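Monoacylglycerol lipase (Palaeococcus ferrophilus, PDB 6QE2) probably hydrolyses monoacylglycerols to free fatty acid and glycerol, as a monoacylglycerol lipase of the alpha/beta-hydrolase clan. Local coordinates at residues A[117-122]-A[202-207]; A[110-115]-A[195-200]. All coordinates share one frame; numbering follows the deposited sequence.

Contact 1. Residues A[117-122]-A[202-207]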
loop_
_atom_site.group_PDB
_atom_site.type_symbol
_atom_site.label_atom_id
_atom_site.label_comp_id
_atom_site.label_asym_id
_atom_site.label_seq_id
_atom_site.Cartn_x
_atom_site.Cartn_y
_atom_site.Cartn_z
ATOM N N SER A 117 -9.002 -9.493 -7.639
ATOM C CA SER A 117 -8.902 -10.843 -7.111
ATOM C C SER A 117 -9.908 -11.745 -7.822
ATOM O O SER A 117 -11.025 -11.312 -8.105
ATOM C CB SER A 117 -9.187 -10.847 -5.611
ATOM O OG SER A 117 -9.281 -12.171 -5.117
ATOM N N PRO A 118 -9.544 -12.994 -8.126
ATOM C CA PRO A 118 -10.543 -13.935 -8.673
ATOM C C PRO A 118 -11.697 -14.191 -7.725
ATOM O O PRO A 118 -12.753 -14.665 -8.162
ATOM C CB PRO A 118 -9.725 -15.209 -8.928
ATOM C CG PRO A 118 -8.516 -15.072 -8.037
ATOM C CD PRO A 118 -8.210 -13.609 -8.033
ATOM N N LYS A 119 -11.512 -13.924 -6.431
ATOM C CA LYS A 119 -12.576 -14.048 -5.445
ATOM C C LYS A 119 -13.589 -12.915 -5.545
ATOM O O LYS A 119 -14.682 -13.026 -4.979
ATOM C CB LYS A 119 -11.982 -14.097 -4.037
ATOM C CG LYS A 119 -11.115 -15.313 -3.779
ATOM C CD LYS A 119 -11.888 -16.599 -4.032
ATOM C CE LYS A 119 -11.023 -17.824 -3.787
ATOM N NZ LYS A 119 -11.797 -19.092 -3.914
ATOM N N THR A 120 -13.237 -11.812 -6.209
ATOM C CA THR A 120 -14.148 -10.685 -6.342
ATOM C C THR A 120 -14.925 -10.835 -7.643
ATOM O O THR A 120 -14.338 -10.673 -8.723
ATOM C CB THR A 120 -13.386 -9.369 -6.333
ATOM O OG1 THR A 120 -12.556 -9.297 -5.165
ATOM C CG2 THR A 120 -14.353 -8.202 -6.321
ATOM N N PRO A 121 -16.223 -11.128 -7.601
ATOM C CA PRO A 121 -16.982 -11.262 -8.848
ATOM C C PRO A 121 -17.052 -9.943 -9.605
ATOM O O PRO A 121 -17.029 -8.859 -9.018
ATOM C CB PRO A 121 -18.366 -11.725 -8.380
ATOM C CG PRO A 121 -18.451 -11.320 -6.952
ATOM C CD PRO A 121 -17.053 -11.369 -6.408
ATOM N N SER A 122 -17.159 -10.052 -10.933
ATOM C CA SER A 122 -17.163 -8.863 -11.780
ATOM C C SER A 122 -18.328 -7.936 -11.461
ATOM O O SER A 122 -18.197 -6.712 -11.594
ATOM C CB SER A 122 -17.201 -9.267 -13.255
ATOM O OG SER A 122 -18.360 -10.029 -13.538
ATOM N N ALA A 202 1.906 -16.682 -4.962
ATOM C CA ALA A 202 0.663 -17.365 -4.630
ATOM C C ALA A 202 -0.404 -16.410 -4.122
ATOM O O ALA A 202 -1.430 -16.858 -3.596
ATOM C CB ALA A 202 0.926 -18.457 -3.591
ATOM N N ASP A 203 -0.191 -15.108 -4.292
ATOM C CA ASP A 203 -1.132 -14.094 -3.841
ATOM C C ASP A 203 -2.372 -14.101 -4.735
ATOM O O ASP A 203 -2.270 -13.875 -5.944
ATOM C CB ASP A 203 -0.430 -12.736 -3.883
ATOM C CG ASP A 203 -1.257 -11.601 -3.316
ATOM O OD1 ASP A 203 -2.436 -11.797 -2.954
ATOM O OD2 ASP A 203 -0.696 -10.489 -3.228
ATOM N N ILE A 204 -3.536 -14.388 -4.154
ATOM C CA ILE A 204 -4.799 -14.257 -4.877
ATOM C C ILE A 204 -5.612 -13.051 -4.429
ATOM O O ILE A 204 -6.658 -12.768 -5.035
ATOM C CB ILE A 204 -5.647 -15.546 -4.804
ATOM C CG1 ILE A 204 -5.887 -15.990 -3.367
ATOM C CG2 ILE A 204 -4.971 -16.665 -5.586
ATOM C CD1 ILE A 204 -6.596 -17.333 -3.299
ATOM N N ILE A 205 -5.183 -12.339 -3.389
ATOM C CA ILE A 205 -5.878 -11.115 -3.010
ATOM C C ILE A 205 -5.561 -10.007 -4.008
ATOM O O ILE A 205 -6.454 -9.274 -4.453
ATOM C CB ILE A 205 -5.487 -10.713 -1.575
ATOM C CG1 ILE A 205 -5.992 -11.755 -0.575
ATOM C CG2 ILE A 205 -6.041 -9.337 -1.240
ATOM C CD1 ILE A 205 -5.458 -11.580 0.818
ATOM N N THR A 206 -4.285 -9.864 -4.369
ATOM C CA THR A 206 -3.842 -8.979 -5.447
ATOM C C THR A 206 -2.988 -9.838 -6.369
ATOM O O THR A 206 -1.787 -10.015 -6.129
ATOM C CB THR A 206 -3.058 -7.776 -4.914
ATOM O OG1 THR A 206 -2.005 -8.233 -4.060
ATOM C CG2 THR A 206 -3.958 -6.836 -4.119
ATOM N N PRO A 207 -3.581 -10.431 -7.393
ATOM C CA PRO A 207 -2.814 -11.304 -8.289
ATOM C C PRO A 207 -1.562 -10.625 -8.802
ATOM O O PRO A 207 -1.636 -9.537 -9.322
ATOM C CB PRO A 207 -3.787 -11.567 -9.427
ATOM C CG PRO A 207 -5.111 -11.525 -8.759
ATOM C CD PRO A 207 -5.010 -10.436 -7.731
#

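Contact 2. Residues A[110-115]-A[195-200]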
loop_
_atom_site.group_PDB
_atom_site.type_symbol
_atom_site.label_atom_id
_atom_site.label_comp_id
_atom_site.label_asym_id
_atom_site.label_seq_id
_atom_site.Cartn_x
_atom_site.Cartn_y
_atom_site.Cartn_z
ATOM N N SER A 110 4.570 -2.923 -2.131
ATOM C CA SER A 110 4.408 -4.308 -1.714
ATOM C C SER A 110 3.005 -4.769 -2.086
ATOM O O SER A 110 2.022 -4.159 -1.660
ATOM C CB SER A 110 4.644 -4.431 -0.209
ATOM O OG SER A 110 3.966 -5.547 0.342
ATOM N N SER A 111 2.915 -5.854 -2.863
ATOM C CA SER A 111 1.639 -6.426 -3.297
ATOM C C SER A 111 0.617 -5.366 -3.703
ATOM O O SER A 111 -0.502 -5.367 -3.176
ATOM C CB SER A 111 1.045 -7.294 -2.182
ATOM O OG SER A 111 1.948 -8.316 -1.779
ATOM N N PRO A 112 0.950 -4.441 -4.603
ATOM C CA PRO A 112 0.004 -3.366 -4.923
ATOM C C PRO A 112 -1.241 -3.909 -5.608
ATOM O O PRO A 112 -1.197 -4.900 -6.346
ATOM C CB PRO A 112 0.806 -2.452 -5.858
ATOM C CG PRO A 112 1.842 -3.350 -6.462
ATOM C CD PRO A 112 2.193 -4.333 -5.390
ATOM N N ALA A 113 -2.368 -3.263 -5.324
ATOM C CA ALA A 113 -3.666 -3.672 -5.865
ATOM C C ALA A 113 -3.755 -3.210 -7.315
ATOM O O ALA A 113 -4.209 -2.106 -7.613
ATOM C CB ALA A 113 -4.797 -3.098 -5.015
ATOM N N LEU A 114 -3.315 -4.076 -8.236
ATOM C CA LEU A 114 -3.250 -3.747 -9.655
ATOM C C LEU A 114 -4.059 -4.699 -10.528
ATOM O O LEU A 114 -4.112 -4.511 -11.751
ATOM C CB LEU A 114 -1.789 -3.736 -10.125
ATOM C CG LEU A 114 -0.917 -2.650 -9.487
ATOM C CD1 LEU A 114 0.544 -2.888 -9.800
ATOM C CD2 LEU A 114 -1.349 -1.273 -9.971
ATOM N N ALA A 115 -4.654 -5.727 -9.940
ATOM C CA ALA A 115 -5.499 -6.674 -10.648
ATOM C C ALA A 115 -6.576 -7.142 -9.684
ATOM O O ALA A 115 -6.325 -7.282 -8.483
ATOM C CB ALA A 115 -4.691 -7.863 -11.176
ATOM N N VAL A 195 11.355 2.712 -9.234
ATOM C CA VAL A 195 10.243 1.873 -8.792
ATOM C C VAL A 195 10.765 0.512 -8.354
ATOM O O VAL A 195 11.604 -0.091 -9.035
ATOM C CB VAL A 195 9.189 1.696 -9.909
ATOM C CG1 VAL A 195 8.132 0.659 -9.500
ATOM C CG2 VAL A 195 8.555 3.021 -10.272
ATOM N N LEU A 196 10.250 0.016 -7.229
ATOM C CA LEU A 196 10.446 -1.368 -6.806
ATOM C C LEU A 196 9.082 -1.975 -6.505
ATOM O O LEU A 196 8.327 -1.435 -5.690
ATOM C CB LEU A 196 11.354 -1.454 -5.573
ATOM C CG LEU A 196 11.473 -2.821 -4.893
ATOM C CD1 LEU A 196 12.088 -3.872 -5.835
ATOM C CD2 LEU A 196 12.279 -2.707 -3.598
ATOM N N LEU A 197 8.760 -3.083 -7.172
ATOM C CA LEU A 197 7.541 -3.837 -6.917
ATOM C C LEU A 197 7.905 -5.181 -6.299
ATOM O O LEU A 197 8.818 -5.859 -6.778
ATOM C CB LEU A 197 6.769 -4.058 -8.225
ATOM C CG LEU A 197 6.484 -2.799 -9.045
ATOM C CD1 LEU A 197 5.858 -3.184 -10.377
ATOM C CD2 LEU A 197 5.552 -1.862 -8.287
ATOM N N LEU A 198 7.179 -5.575 -5.253
ATOM C CA LEU A 198 7.414 -6.841 -4.565
ATOM C C LEU A 198 6.111 -7.624 -4.507
ATOM O O LEU A 198 5.098 -7.104 -4.026
ATOM C CB LEU A 198 7.949 -6.622 -3.143
ATOM C CG LEU A 198 9.157 -5.708 -2.965
ATOM C CD1 LEU A 198 8.721 -4.487 -2.186
ATOM C CD2 LEU A 198 10.282 -6.418 -2.239
ATOM N N VAL A 199 6.126 -8.869 -4.997
ATOM C CA VAL A 199 4.921 -9.688 -5.048
ATOM C C VAL A 199 5.212 -11.108 -4.582
ATOM O O VAL A 199 6.327 -11.617 -4.730
ATOM C CB VAL A 199 4.305 -9.717 -6.467
ATOM C CG1 VAL A 199 3.860 -8.326 -6.882
ATOM C CG2 VAL A 199 5.306 -10.279 -7.467
ATOM N N GLY A 200 4.200 -11.734 -3.989
ATOM C CA GLY A 200 4.217 -13.166 -3.719
ATOM C C GLY A 200 3.491 -13.906 -4.828
ATOM O O GLY A 200 2.406 -13.503 -5.247
HETATM O O HOH W 1 1.782 -9.948 -3.825
#

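Contact 1. Residues A[117-122]-A[202-207]
Ser117 reaches across to the backbone of Ile204 from an ST turn, which sits at the start of a type I beta turn running to Thr120. The facing loop follows strand 195-200 and carries Asp203, the probable acid of an alpha/beta-hydrolase triad with Ser87 and His233. From Ser117 the side chain is short. Ser117 CB lies 3.2 Å from Ile204 O and 3.4 Å from Ile205 O, and so is close to two successive carbonyl oxygens. OG stands anti to the backbone N (chi1 172°). There Ser117 OG donates to Ile204 O at 2.7 Å, tilted 21° from the carbonyl plane. Ser117 OG also accepts from Lys119 N at 3.1 Å, so one hydroxyl holds its own turn and loop 202-207 together. An alanine here would probably leave Ile204 O without this donor and Lys119 N without its acceptor, weakening both the turn and its tie to the loop.

Beside this bond two proline rings meet, with Pro118 CD 3.8 Å from Pro207 CG. Pro118 also rests against the backbone and CB of Ile204. The contact lies at the surface. Ile205 turns its CB away from 117-122, and its side chain touches His233 and a bound lauryl dimethylamine-N-oxide. Asp203 shapes the loop from within. OD1 takes Thr206 N in an Asx motif, while OD2 is shared by His233 ND1 and Thr206 OG1. Thr206 OG1 donates to Asp203 OD2 at 2.7 Å from above the carboxylate plane.

Contact 2. Residues A[110-115]-A[195-200]
Ser111 OG is gripped by two groups, one of which is a water that leads across to Gly200. The water donates to Ser111 OG at 2.6 Å and accepts from Gly200 N at 3.0 Å. The hydroxyl also bonds to His233 O, outside both segments. OG lies beside the backbone N and anti to the carbonyl carbon (chi1 -57°), which puts it on the side of the water that spans to Gly200.

The direct bond across the contact is made by the backbone. Ser111 N donates to Leu198 O at 2.8 Å. It follows a parallel bridge between Ser110 and Leu198, whose CA atoms are 4.9 Å apart. Beyond this point the chain leaves the sheet. The left-handed backbone of Ser111 (phi 41°, psi 53°) turns it out, and Gly200 N bonds to the water instead of continuing the ladder.

The side chains of Ser110 and Leu198 lie on one face of the sheet, where Phe245 of helix 242-256 touches both. Ser110 OG is bonded to His86 ND1. Leu197 lies on the other face. Leu197 CD2 comes 4.4 Å from Pro112 CG, a loose apolar contact. Ser211 of helix 209-217 touches Pro112 and Val199 there.

All the residues that touch are buried. After Pro112 the loop makes an inverse gamma turn centred on Ala113, whose backbone is hydrogen-bonded to Ser87, the probable nucleophile. Neighbouring parallel strands with helices on both faces, and the probable acid, Asp203, just past the end of strand 195-200, are characteristic of the core of an alpha/beta hydrolase.

From the N terminus, the chain leaves strand 106-110 into 110-115 and then 117-122. It runs through helix 122-134, strand 139-141, helix 153-161, strand 168-170, which pairs antiparallel with 139-141, and helix 171-186. It then returns on strand 195-200. Contact 2 closes this long excursion at the sheet. Contact 1 closes a loop shifted along the chain, at 202-207, so the two loops cross. Contact 2 joins the end of strand 106-110 to strand 195-200 in the core; contact 1 joins the loops that follow these two strands, at the surface. The contacts also meet directly: Thr206 CG2 packs on Ala113 CA at 3.6 Å.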